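Local coordinates for protein 3-dehydroquinate dehydratase (Zymomonas mobilis subsp. mobilis, PDB 6SMF) that probably catalyses the trans-dehydration of 3-dehydroquinate to 3-dehydroshikimate through an enolate intermediate, in the shikimate pathway to chorismate, at residues 75-79 against 143-149. Sequence-based numbering, arbitrary orientation. Where two conformers were deposited one is given.
Sequences AKAVI and LDAAAKL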
ATOM      1  N   ALA A  75      37.480  19.526   2.448  1.00 94.40           N
ATOM      2  CA  ALA A  75      36.897  20.052   1.188  1.00 91.44           C
ATOM      3  C   ALA A  75      35.767  21.030   1.521  1.00 90.50           C
ATOM      4  O   ALA A  75      35.094  20.868   2.576  1.00 95.63           O
ATOM      5  CB  ALA A  75      36.396  18.930   0.319  1.00 89.71           C
ATOM      6  N   LYS A  76      35.560  22.004   0.641  1.00 89.63           N
ATOM      7  CA  LYS A  76      34.574  23.093   0.849  1.00 93.74           C
ATOM      8  C   LYS A  76      33.161  22.570   0.569  1.00 89.62           C
ATOM      9  O   LYS A  76      32.219  23.066   1.226  1.00 87.88           O
ATOM     10  CB  LYS A  76      34.829  24.267  -0.088  1.00 96.07           C
ATOM     11  CG  LYS A  76      33.926  25.448   0.217  1.00 98.13           C
ATOM     12  CD  LYS A  76      34.160  26.637  -0.632  1.00102.33           C
ATOM     13  CE  LYS A  76      34.123  27.952   0.137  1.00113.10           C
ATOM     14  NZ  LYS A  76      32.731  28.375   0.385  1.00113.24           N
ATOM     15  N   ALA A  77      33.037  21.665  -0.409  1.00 85.86           N
ATOM     16  CA  ALA A  77      31.737  21.112  -0.888  1.00 82.43           C
ATOM     17  C   ALA A  77      31.925  19.807  -1.671  1.00 79.01           C
ATOM     18  O   ALA A  77      33.062  19.497  -2.086  1.00 78.34           O
ATOM     19  CB  ALA A  77      31.031  22.133  -1.736  1.00 80.33           C
ATOM     20  N   VAL A  78      30.851  19.027  -1.791  1.00 79.37           N
ATOM     21  CA  VAL A  78      30.743  17.862  -2.720  1.00 75.49           C
ATOM     22  C   VAL A  78      29.547  18.099  -3.637  1.00 73.45           C
ATOM     23  O   VAL A  78      28.448  18.432  -3.166  1.00 73.31           O
ATOM     24  CB  VAL A  78      30.587  16.520  -1.999  1.00 77.59           C
ATOM     25  CG1 VAL A  78      30.414  15.369  -2.978  1.00 78.97           C
ATOM     26  CG2 VAL A  78      31.759  16.259  -1.079  1.00 83.67           C
ATOM     27  N   ILE A  79      29.786  17.961  -4.925  1.00 73.28           N
ATOM     28  CA  ILE A  79      28.717  17.905  -5.943  1.00 70.52           C
ATOM     29  C   ILE A  79      28.595  16.422  -6.253  1.00 71.38           C
ATOM     30  O   ILE A  79      29.627  15.824  -6.586  1.00 71.14           O
ATOM     31  CB  ILE A  79      29.102  18.752  -7.154  1.00 73.53           C
ATOM     32  CG1 ILE A  79      29.192  20.248  -6.809  1.00 77.33           C
ATOM     33  CG2 ILE A  79      28.158  18.479  -8.297  1.00 73.22           C
ATOM     34  CD1 ILE A  79      29.943  21.105  -7.865  1.00 80.21           C
ATOM     35  N   LEU A 143      28.455  24.146  -9.331  1.00 80.12           N
ATOM     36  CA  LEU A 143      29.831  24.613  -9.040  1.00 84.33           C
ATOM     37  C   LEU A 143      29.800  26.103  -8.635  1.00 88.71           C
ATOM     38  O   LEU A 143      30.559  26.448  -7.686  1.00 90.72           O
ATOM     39  CB  LEU A 143      30.758  24.309 -10.221  1.00 83.30           C
ATOM     40  CG  LEU A 143      32.229  24.702 -10.020  1.00 88.54           C
ATOM     41  CD1 LEU A 143      32.806  24.222  -8.685  1.00 87.35           C
ATOM     42  CD2 LEU A 143      33.089  24.194 -11.171  1.00 91.10           C
ATOM     43  N   ASP A 144      28.963  26.950  -9.275  1.00 91.84           N
ATOM     44  CA  ASP A 144      28.791  28.384  -8.881  0.50 94.91           C
ATOM     45  C   ASP A 144      28.248  28.416  -7.438  1.00 91.90           C
ATOM     46  O   ASP A 144      28.795  29.115  -6.605  1.00 92.56           O
ATOM     47  CB  ASP A 144      27.836  29.182  -9.787  0.50 96.73           C
ATOM     48  CG  ASP A 144      28.378  29.749 -11.101  0.50101.56           C
ATOM     49  OD1 ASP A 144      29.452  30.404 -11.110  0.50104.92           O
ATOM     50  OD2 ASP A 144      27.676  29.586 -12.126  0.50103.73           O
ATOM     51  N   ALA A 145      27.197  27.655  -7.154  1.00 90.63           N
ATOM     52  CA  ALA A 145      26.514  27.704  -5.840  1.00 89.62           C
ATOM     53  C   ALA A 145      27.499  27.260  -4.729  1.00 92.36           C
ATOM     54  O   ALA A 145      27.477  27.851  -3.594  1.00 92.12           O
ATOM     55  CB  ALA A 145      25.295  26.834  -5.930  1.00 83.46           C
ATOM     56  N   ALA A 146      28.298  26.232  -5.075  1.00 88.05           N
ATOM     57  CA  ALA A 146      29.287  25.534  -4.225  1.00 86.61           C
ATOM     58  C   ALA A 146      30.450  26.468  -3.891  1.00 94.10           C
ATOM     59  O   ALA A 146      30.949  26.422  -2.744  1.00 97.17           O
ATOM     60  CB  ALA A 146      29.746  24.299  -4.951  1.00 79.70           C
ATOM     61  N   ALA A 147      30.896  27.265  -4.865  1.00 97.52           N
ATOM     62  CA  ALA A 147      31.940  28.291  -4.672  1.00102.93           C
ATOM     63  C   ALA A 147      31.443  29.357  -3.683  1.00107.74           C
ATOM     64  O   ALA A 147      32.283  29.808  -2.881  1.00111.48           O
ATOM     65  CB  ALA A 147      32.331  28.897  -6.004  1.00105.65           C
ATOM     66  N   LYS A 148      30.154  29.747  -3.731  1.00109.80           N
ATOM     67  CA  LYS A 148      29.583  30.858  -2.915  1.00113.10           C
ATOM     68  C   LYS A 148      29.222  30.350  -1.510  1.00110.80           C
ATOM     69  O   LYS A 148      28.690  31.158  -0.764  1.00116.09           O
ATOM     70  CB  LYS A 148      28.339  31.485  -3.573  1.00116.45           C
ATOM     71  CG  LYS A 148      28.546  32.229  -4.887  1.00127.17           C
ATOM     72  CD  LYS A 148      27.237  32.661  -5.536  1.00138.38           C
ATOM     73  CE  LYS A 148      27.435  33.621  -6.702  1.00151.54           C
ATOM     74  NZ  LYS A 148      26.267  33.613  -7.623  1.00156.51           N
ATOM     75  N   LEU A 149      29.530  29.089  -1.144  1.00111.12           N
ATOM     76  CA  LEU A 149      29.046  28.481   0.133  1.00113.66           C
ATOM     77  C   LEU A 149      29.965  28.911   1.267  1.00122.09           C
ATOM     78  O   LEU A 149      30.633  28.047   1.865  1.00131.35           O
ATOM     79  CB  LEU A 149      29.008  26.949   0.054  1.00105.56           C
ATOM     80  CG  LEU A 149      27.724  26.362  -0.525  1.00102.32           C
ATOM     81  CD1 LEU A 149      27.755  24.852  -0.459  1.00 98.69           C
ATOM     82  CD2 LEU A 149      26.490  26.900   0.198  1.00102.30           C
ATOM     83  OXT LEU A 149      30.038  30.099   1.560  1.00128.04           O
TER
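I79 lays its CD1 methyl over the helix backbone at L143, 3.7 Å from both N and CA. This is layer packing in the flavodoxin-like alpha/beta fold of type II dehydroquinases: the C-terminal helix covers one face of the parallel sheet at its central strand, 143-147 running antiparallel to 77-79 (169°). With CG1 of I79 anti to its carbonyl carbon (chi1 -65°), the long branch reaches the helix, and CD1 also meets L143 CB. Isoleucine suits this wider gap, CA to CA 7.5 Å from I79 to L143, against 6.1 Å from A77 to A146. There, two residues earlier on the strand, the methyl of A77, turned to the helix, meets that of A146, CB to CB 4.1 Å. V78 points to the other face, onto L67 and A70 of helix 60-72. K76 is long enough to span from the strand's start to the chain terminus: it runs past A146 O, then bends at its last two torsions. A lysine suits this spot because its ammonium can pair with the terminal carboxylate of L149. NZ hydrogen-bonds L149 O at 2.6 Å from almost straight above the carbonyl plane, on no lone pair, so charge probably matters more than direction; OXT, 3.4 Å from NZ, adds a longer salt bridge without a hydrogen bond.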